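Local coordinates for glycosyl hydrolase family 2, TIM barrel domain protein (Parabacteroides merdae ATCC 43184, PDB 6DXU) that probably hydrolyses beta-D-glucuronides, releasing glucuronic acid, as a beta-glucuronidase of glycoside hydrolase family 2 from a human gut bacterium, at residues E210-S215 / E219-V224; V241-V246 / P250-T255; E302-F307 / C378-I383. All blocks are in the same frame, centred on the assembly; numbering follows the deposited sequence.

Contact 1. Residues E210-S215 / E219-V224; sequences ESSLSS and EGILKV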
# COMPACT_ATOMS: atom_id res chain seq x y z
N GLU D 210 -18.02 38.35 -0.03
CA GLU D 210 -16.93 39.20 -0.51
C GLU D 210 -17.39 40.64 -0.41
O GLU D 210 -18.29 41.05 -1.13
CB GLU D 210 -16.55 38.89 -1.95
CG GLU D 210 -15.65 37.73 -2.19
CD GLU D 210 -15.31 37.63 -3.66
OE1 GLU D 210 -16.17 37.15 -4.42
OE2 GLU D 210 -14.21 38.06 -4.08
N SER D 211 -16.80 41.39 0.52
CA SER D 211 -17.13 42.80 0.70
C SER D 211 -15.94 43.65 0.32
O SER D 211 -14.79 43.30 0.62
CB SER D 211 -17.56 43.08 2.14
OG SER D 211 -16.54 42.69 3.03
N SER D 212 -16.21 44.77 -0.36
CA SER D 212 -15.20 45.75 -0.74
C SER D 212 -15.79 47.14 -0.54
O SER D 212 -17.01 47.33 -0.54
CB SER D 212 -14.73 45.57 -2.18
OG SER D 212 -15.82 45.56 -3.08
N LEU D 213 -14.90 48.10 -0.33
CA LEU D 213 -15.30 49.46 0.02
C LEU D 213 -14.61 50.42 -0.93
O LEU D 213 -13.38 50.38 -1.07
CB LEU D 213 -14.96 49.71 1.48
CG LEU D 213 -15.56 50.90 2.19
CD1 LEU D 213 -17.08 50.79 2.15
CD2 LEU D 213 -15.06 50.83 3.63
N SER D 214 -15.39 51.27 -1.60
CA SER D 214 -14.89 52.20 -2.62
C SER D 214 -13.83 53.15 -2.05
O SER D 214 -13.53 53.18 -0.85
CB SER D 214 -16.04 53.00 -3.23
OG SER D 214 -16.59 53.91 -2.30
N SER D 215 -13.23 53.92 -2.97
CA SER D 215 -12.13 54.81 -2.59
C SER D 215 -12.54 55.80 -1.51
O SER D 215 -11.88 55.92 -0.47
CB SER D 215 -11.60 55.54 -3.82
OG SER D 215 -11.27 54.61 -4.84
N GLU D 219 -19.27 53.79 -0.85
CA GLU D 219 -19.88 52.73 -1.64
C GLU D 219 -19.28 51.39 -1.25
O GLU D 219 -18.07 51.19 -1.34
CB GLU D 219 -19.68 52.99 -3.14
CG GLU D 219 -20.61 52.20 -4.06
CD GLU D 219 -21.36 53.10 -5.03
OE1 GLU D 219 -22.35 52.63 -5.63
OE2 GLU D 219 -20.96 54.27 -5.20
N GLY D 220 -20.14 50.48 -0.80
CA GLY D 220 -19.76 49.11 -0.48
C GLY D 220 -20.36 48.14 -1.48
O GLY D 220 -21.46 48.35 -1.99
N ILE D 221 -19.60 47.09 -1.79
CA ILE D 221 -20.03 46.04 -2.70
C ILE D 221 -20.04 44.74 -1.92
O ILE D 221 -19.08 44.46 -1.19
CB ILE D 221 -19.12 45.93 -3.93
CG1 ILE D 221 -19.20 47.19 -4.78
CG2 ILE D 221 -19.49 44.75 -4.76
CD1 ILE D 221 -20.61 47.50 -5.24
N LEU D 222 -21.12 43.98 -2.04
CA LEU D 222 -21.21 42.67 -1.41
C LEU D 222 -21.55 41.64 -2.48
O LEU D 222 -22.53 41.81 -3.21
CB LEU D 222 -22.24 42.66 -0.28
CG LEU D 222 -22.50 41.28 0.34
CD1 LEU D 222 -21.27 40.79 1.11
CD2 LEU D 222 -23.72 41.32 1.26
N LYS D 223 -20.72 40.61 -2.60
CA LYS D 223 -21.01 39.45 -3.43
C LYS D 223 -21.24 38.27 -2.50
O LYS D 223 -20.41 38.00 -1.62
CB LYS D 223 -19.86 39.13 -4.40
CG LYS D 223 -19.67 40.14 -5.52
CD LYS D 223 -18.63 39.63 -6.52
CE LYS D 223 -17.70 40.74 -6.99
NZ LYS D 223 -16.98 40.32 -8.23
N VAL D 224 -22.37 37.60 -2.67
CA VAL D 224 -22.76 36.48 -1.83
C VAL D 224 -22.56 35.22 -2.66
O VAL D 224 -23.29 34.99 -3.64
CB VAL D 224 -24.21 36.59 -1.36
CG1 VAL D 224 -24.59 35.38 -0.53
CG2 VAL D 224 -24.44 37.90 -0.55
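Glu210 and Lys223 face each other across an antiparallel strand pair, on the same face as Ser212 and Ile221, and their chains meet obliquely along their aliphatic parts. Glu210 CB lies 4.1 Å from Lys223 CB, and Glu210 OE1 comes no nearer than 4.1 Å to Lys223 CD. The charged ends do not join, since OE1 of Glu210 and NZ of Lys223 stay 5.0 Å apart; that carboxylate makes its salt bridge with Lys225. Farther along this face, OG of Ser212 rests 3.4 Å from CB of Ile221, a small hydroxyl fitting against the branch point of the bulkier residue.

On the reverse face Leu213 opposes Gly220. Its CG stands anti to the backbone N (chi1 -165°), and CD1 reaches over the neighbouring backbone to 3.6 Å from Glu219 O. Ser211 and Leu222 share this face and pack on Phe305.

At the turn end, the side chain of Ser214 points across to Glu219. Its OG accepts from Glu219 N at 3.0 Å through a bent bond (135°), while Ser214 N gives a straighter one to Glu219 O at 2.7 Å. Glu210 with Lys223 and Ser212 with Ile221 are hydrogen-bonded pairs, each joined by two backbone bonds.

The chemistry implies a hairpin held mainly by its backbone: charged Glu210 and Lys223 and small Ser212 suit the more open face, which also carries Ile221, while Leu213 and Leu222 suit the packed face beside Ser211.

Contact 2. Residues V241-V246 / P250-T255; sequences VSVYDV and PVFSKT. With BCN (bicine), chain M.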
# COMPACT_ATOMS: atom_id res chain seq x y z
N VAL D 241 -31.98 35.67 -0.38
CA VAL D 241 -30.83 36.36 0.20
C VAL D 241 -31.35 37.67 0.77
O VAL D 241 -31.94 38.47 0.03
CB VAL D 241 -29.74 36.61 -0.84
CG1 VAL D 241 -28.53 37.29 -0.20
CG2 VAL D 241 -29.34 35.32 -1.54
N SER D 242 -31.15 37.89 2.07
CA SER D 242 -31.54 39.14 2.71
C SER D 242 -30.36 39.68 3.50
O SER D 242 -29.64 38.92 4.15
CB SER D 242 -32.75 38.95 3.63
OG SER D 242 -33.87 38.48 2.89
N VAL D 243 -30.18 41.00 3.46
CA VAL D 243 -29.10 41.66 4.18
C VAL D 243 -29.70 42.67 5.16
O VAL D 243 -30.53 43.50 4.77
CB VAL D 243 -28.11 42.34 3.22
CG1 VAL D 243 -27.05 43.09 3.99
CG2 VAL D 243 -27.49 41.28 2.33
N TYR D 244 -29.27 42.60 6.41
CA TYR D 244 -29.74 43.51 7.45
C TYR D 244 -28.59 44.38 7.91
O TYR D 244 -27.43 43.94 7.93
CB TYR D 244 -30.32 42.76 8.64
CG TYR D 244 -31.47 41.83 8.31
CD1 TYR D 244 -32.79 42.25 8.46
CD2 TYR D 244 -31.23 40.54 7.86
CE1 TYR D 244 -33.84 41.40 8.17
CE2 TYR D 244 -32.27 39.68 7.58
CZ TYR D 244 -33.57 40.11 7.73
OH TYR D 244 -34.60 39.24 7.44
N ASP D 245 -28.91 45.61 8.29
CA ASP D 245 -27.88 46.55 8.70
C ASP D 245 -27.58 46.36 10.19
O ASP D 245 -28.11 45.47 10.85
CB ASP D 245 -28.32 47.98 8.35
CG ASP D 245 -29.51 48.48 9.18
OD1 ASP D 245 -29.94 47.82 10.15
OD2 ASP D 245 -30.02 49.58 8.84
N VAL D 246 -26.74 47.25 10.73
CA VAL D 246 -26.26 47.12 12.10
C VAL D 246 -27.40 47.20 13.10
O VAL D 246 -27.27 46.71 14.23
CB VAL D 246 -25.18 48.19 12.35
CG1 VAL D 246 -24.23 48.23 11.16
CG2 VAL D 246 -25.82 49.56 12.56
N PRO D 250 -33.76 45.49 7.42
CA PRO D 250 -33.43 44.93 6.09
C PRO D 250 -33.08 46.04 5.11
O PRO D 250 -33.77 47.05 5.02
CB PRO D 250 -34.72 44.20 5.69
CG PRO D 250 -35.79 44.86 6.49
CD PRO D 250 -35.16 45.25 7.79
N VAL D 251 -31.98 45.85 4.39
CA VAL D 251 -31.58 46.77 3.33
C VAL D 251 -31.59 46.14 1.95
O VAL D 251 -31.46 46.86 0.95
CB VAL D 251 -30.19 47.37 3.61
CG1 VAL D 251 -30.16 47.99 5.00
CG2 VAL D 251 -29.12 46.31 3.48
N PHE D 252 -31.75 44.82 1.86
CA PHE D 252 -31.73 44.13 0.58
C PHE D 252 -32.41 42.78 0.77
O PHE D 252 -32.21 42.11 1.78
CB PHE D 252 -30.29 43.95 0.08
CG PHE D 252 -30.16 43.12 -1.17
CD1 PHE D 252 -30.13 43.71 -2.42
CD2 PHE D 252 -30.06 41.73 -1.09
CE1 PHE D 252 -30.01 42.95 -3.57
CE2 PHE D 252 -29.94 40.96 -2.24
CZ PHE D 252 -29.91 41.57 -3.48
N SER D 253 -33.22 42.40 -0.22
CA SER D 253 -33.81 41.08 -0.21
C SER D 253 -34.12 40.68 -1.65
O SER D 253 -34.65 41.48 -2.42
CB SER D 253 -35.08 41.05 0.65
OG SER D 253 -35.44 39.72 0.99
N LYS D 254 -33.76 39.45 -1.99
CA LYS D 254 -34.00 38.94 -3.33
C LYS D 254 -34.21 37.44 -3.21
O LYS D 254 -33.52 36.77 -2.44
CB LYS D 254 -32.83 39.25 -4.28
CG LYS D 254 -32.96 38.56 -5.63
CD LYS D 254 -31.84 38.92 -6.62
CE LYS D 254 -30.49 38.38 -6.17
NZ LYS D 254 -29.60 38.10 -7.34
N THR D 255 -35.21 36.94 -3.92
CA THR D 255 -35.46 35.51 -4.00
C THR D 255 -35.15 35.01 -5.40
O THR D 255 -35.67 35.54 -6.38
CB THR D 255 -36.90 35.20 -3.62
OG1 THR D 255 -37.11 35.57 -2.25
CG2 THR D 255 -37.18 33.72 -3.78
N1 BCN M . -29.05 47.79 -2.48
C1 BCN M . -28.23 46.94 -3.32
C2 BCN M . -28.51 47.05 -4.82
O21 BCN M . -29.53 47.65 -5.24
O22 BCN M . -27.69 46.53 -5.63
C3 BCN M . -28.41 47.84 -1.16
C4 BCN M . -28.94 48.99 -0.30
O4 BCN M . -28.39 50.21 -0.74
C5 BCN M . -30.33 47.11 -2.30
C6 BCN M . -31.51 48.06 -2.54
O6 BCN M . -32.66 47.43 -2.04
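Ser242 and Ser253 face each other in a non-hydrogen-bonded pair, and their hydroxyls close the gap with an OG to OG hydrogen bond of 2.8 Å. Beside them Tyr244 lies obliquely against Pro250, its CE1 3.8 Å from Pro250 CB; the compact, puckered proline ring suits the start of a strand, where its nitrogen has no hydrogen to donate. On the other face Val243 meets Phe252, CB to CB at 4.1 Å, while its CG1 touches CG2 of Val251 at 3.9 Å. Val251 also sends CG1 to CB of Asp245.

Bicine lies next to this apolar group. Its C5 sits at the edge of the Phe252 ring, in plane, 3.4 Å from CD1, and its O6 gives a weak hydrogen bond to Val251 O. With CG anti to the backbone N (chi1 174°), the Phe252 ring is swung along the strand, where its CE2 also approaches Val241.

Farther out, Tyr244 OH is held by Glu289 and Asp245 OD1 by Lys249 N, while Met270 of strand 263-273 packs against Val243 and Phe252. Bicine is hydrogen-bonded to Lys271 O as well.

The backbone sets the register: Val243 O takes a nearly straight bond from Val251 N (2.8 Å, 173°) and a weak one from Phe252 N. Two residues facing one make this a classic beta bulge, here in a hairpin of the family 2 beta-sandwich domain.

Contact 3. Residues E302-F307 / C378-I383; sequences EERFGF and CDELGI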
# COMPACT_ATOMS: atom_id res chain seq x y z
N GLU D 302 -27.53 32.30 8.93
CA GLU D 302 -27.07 33.66 8.73
C GLU D 302 -25.57 33.73 8.93
O GLU D 302 -24.96 32.86 9.55
CB GLU D 302 -27.78 34.67 9.65
CG GLU D 302 -27.65 34.40 11.12
CD GLU D 302 -28.33 35.49 11.94
OE1 GLU D 302 -29.57 35.64 11.83
OE2 GLU D 302 -27.62 36.21 12.68
N GLU D 303 -24.99 34.76 8.34
CA GLU D 303 -23.56 35.00 8.38
C GLU D 303 -23.35 36.50 8.44
O GLU D 303 -24.03 37.25 7.74
CB GLU D 303 -22.87 34.39 7.14
CG GLU D 303 -21.37 34.54 7.15
CD GLU D 303 -20.67 33.41 7.89
OE1 GLU D 303 -21.37 32.52 8.43
OE2 GLU D 303 -19.42 33.41 7.93
N ARG D 304 -22.43 36.93 9.28
CA ARG D 304 -22.16 38.34 9.50
C ARG D 304 -20.92 38.77 8.74
O ARG D 304 -20.05 37.96 8.40
CB ARG D 304 -22.00 38.61 11.00
CG ARG D 304 -23.25 38.33 11.81
CD ARG D 304 -23.07 38.73 13.27
NE ARG D 304 -21.80 38.24 13.82
CZ ARG D 304 -21.42 38.44 15.08
NH1 ARG D 304 -22.20 39.11 15.92
NH2 ARG D 304 -20.25 37.97 15.50
N PHE D 305 -20.84 40.06 8.47
CA PHE D 305 -19.68 40.63 7.79
C PHE D 305 -19.62 42.11 8.12
O PHE D 305 -20.57 42.68 8.67
CB PHE D 305 -19.75 40.38 6.28
CG PHE D 305 -20.75 41.26 5.56
CD1 PHE D 305 -22.10 40.92 5.55
CD2 PHE D 305 -20.34 42.40 4.89
CE1 PHE D 305 -23.03 41.72 4.88
CE2 PHE D 305 -21.27 43.21 4.23
CZ PHE D 305 -22.60 42.86 4.22
N GLY D 306 -18.51 42.74 7.76
CA GLY D 306 -18.36 44.16 7.99
C GLY D 306 -17.64 44.82 6.84
O GLY D 306 -16.86 44.19 6.12
N PHE D 307 -17.91 46.12 6.66
CA PHE D 307 -17.24 46.96 5.67
C PHE D 307 -16.13 47.73 6.36
O PHE D 307 -16.39 48.47 7.31
CB PHE D 307 -18.23 47.95 5.03
CG PHE D 307 -19.21 47.33 4.05
CD1 PHE D 307 -18.78 46.89 2.80
CD2 PHE D 307 -20.55 47.20 4.39
CE1 PHE D 307 -19.67 46.33 1.89
CE2 PHE D 307 -21.45 46.65 3.49
CZ PHE D 307 -21.01 46.20 2.24
N CYS D 378 -13.71 38.85 18.21
CA CYS D 378 -12.92 39.94 17.65
C CYS D 378 -13.77 40.84 16.75
O CYS D 378 -13.62 42.07 16.77
CB CYS D 378 -11.71 39.41 16.89
SG CYS D 378 -10.45 38.63 17.97
N ASP D 379 -14.65 40.24 15.94
CA ASP D 379 -15.58 41.05 15.15
C ASP D 379 -16.45 41.92 16.04
O ASP D 379 -16.72 43.08 15.72
CB ASP D 379 -16.48 40.15 14.31
CG ASP D 379 -15.77 39.47 13.15
OD1 ASP D 379 -14.65 39.87 12.76
OD2 ASP D 379 -16.36 38.50 12.63
N GLU D 380 -16.97 41.34 17.13
CA GLU D 380 -17.95 42.02 17.96
C GLU D 380 -17.31 43.04 18.87
O GLU D 380 -17.95 44.05 19.21
CB GLU D 380 -18.72 41.03 18.82
CG GLU D 380 -19.65 40.14 18.03
CD GLU D 380 -20.24 39.04 18.88
OE1 GLU D 380 -20.13 39.12 20.13
OE2 GLU D 380 -20.81 38.09 18.29
N LEU D 381 -16.08 42.80 19.30
CA LEU D 381 -15.44 43.70 20.25
C LEU D 381 -14.56 44.75 19.59
O LEU D 381 -14.18 45.71 20.25
CB LEU D 381 -14.59 42.90 21.24
CG LEU D 381 -15.36 42.00 22.22
CD1 LEU D 381 -14.38 41.07 22.91
CD2 LEU D 381 -16.11 42.85 23.25
N GLY D 382 -14.20 44.58 18.32
CA GLY D 382 -13.36 45.53 17.61
C GLY D 382 -11.88 45.28 17.79
O GLY D 382 -11.14 46.17 18.20
N ILE D 383 -11.42 44.07 17.46
CA ILE D 383 -10.02 43.69 17.60
C ILE D 383 -9.56 43.14 16.26
O ILE D 383 -10.07 42.11 15.81
CB ILE D 383 -9.81 42.64 18.71
CG1 ILE D 383 -10.31 43.18 20.05
CG2 ILE D 383 -8.33 42.21 18.77
CD1 ILE D 383 -10.26 42.12 21.18
O HOH W 1 -18.77 37.48 13.22
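Arg304 and Glu380 form a salt bridge in which two nitrogens converge on a single carboxylate oxygen. NH2 of Arg304 lies 2.8 Å from OE2 of Glu380, and its NH1 is 2.9 Å from the same atom, so the guanidinium approaches end-on. Both bonds are clearly bent, as expected when one acceptor is shared. The NH2 bond uses the anti lone pair of OE2, and the two flat groups stand almost perpendicular, 88° apart. The length of arginine suits the span from strand to helix; a bend at chi3 (-47°) helps bring its end round to Glu380.

Water supplies a second link. It accepts from Arg304 NH2 at 2.8 Å and donates to Asp379 OD2 at 2.7 Å. That aspartate is positioned by His419 through OD2 and by Ala421 N through OD1.

Backbone bonds finish the helix: Cys378 O accepts from both Gly382 N and Ile383 N, and Gly382 takes up a positive phi that suits glycine.

The contact thus ties strand 297-305, at the margin of its four-stranded sheet, to the end of helix 372-381, which packs against helix 345-357 and strand 362-364 of the TIM barrel.

Overall arrangement
Along the chain the three contacts come in series. Contacts 1 and 2 are successive hairpins whose centres lie about 15 Å apart; they belong to different sheets, which pack together through Leu222 on Val243 and Val224 on Val241, making the two layers of a beta sandwich. Contact 3, its centre about 15 Å from that of contact 1 and about 17 Å from that of contact 2, starts from strand 297-305, at the opposite edge of the sheet from strand 250-259 of contact 2. Phe305 and Phe307 of that segment pack on contact 1, while Arg304 reaches the TIM barrel. The family 2 sandwich is therefore joined within itself and to the barrel, which in this family carries the active site.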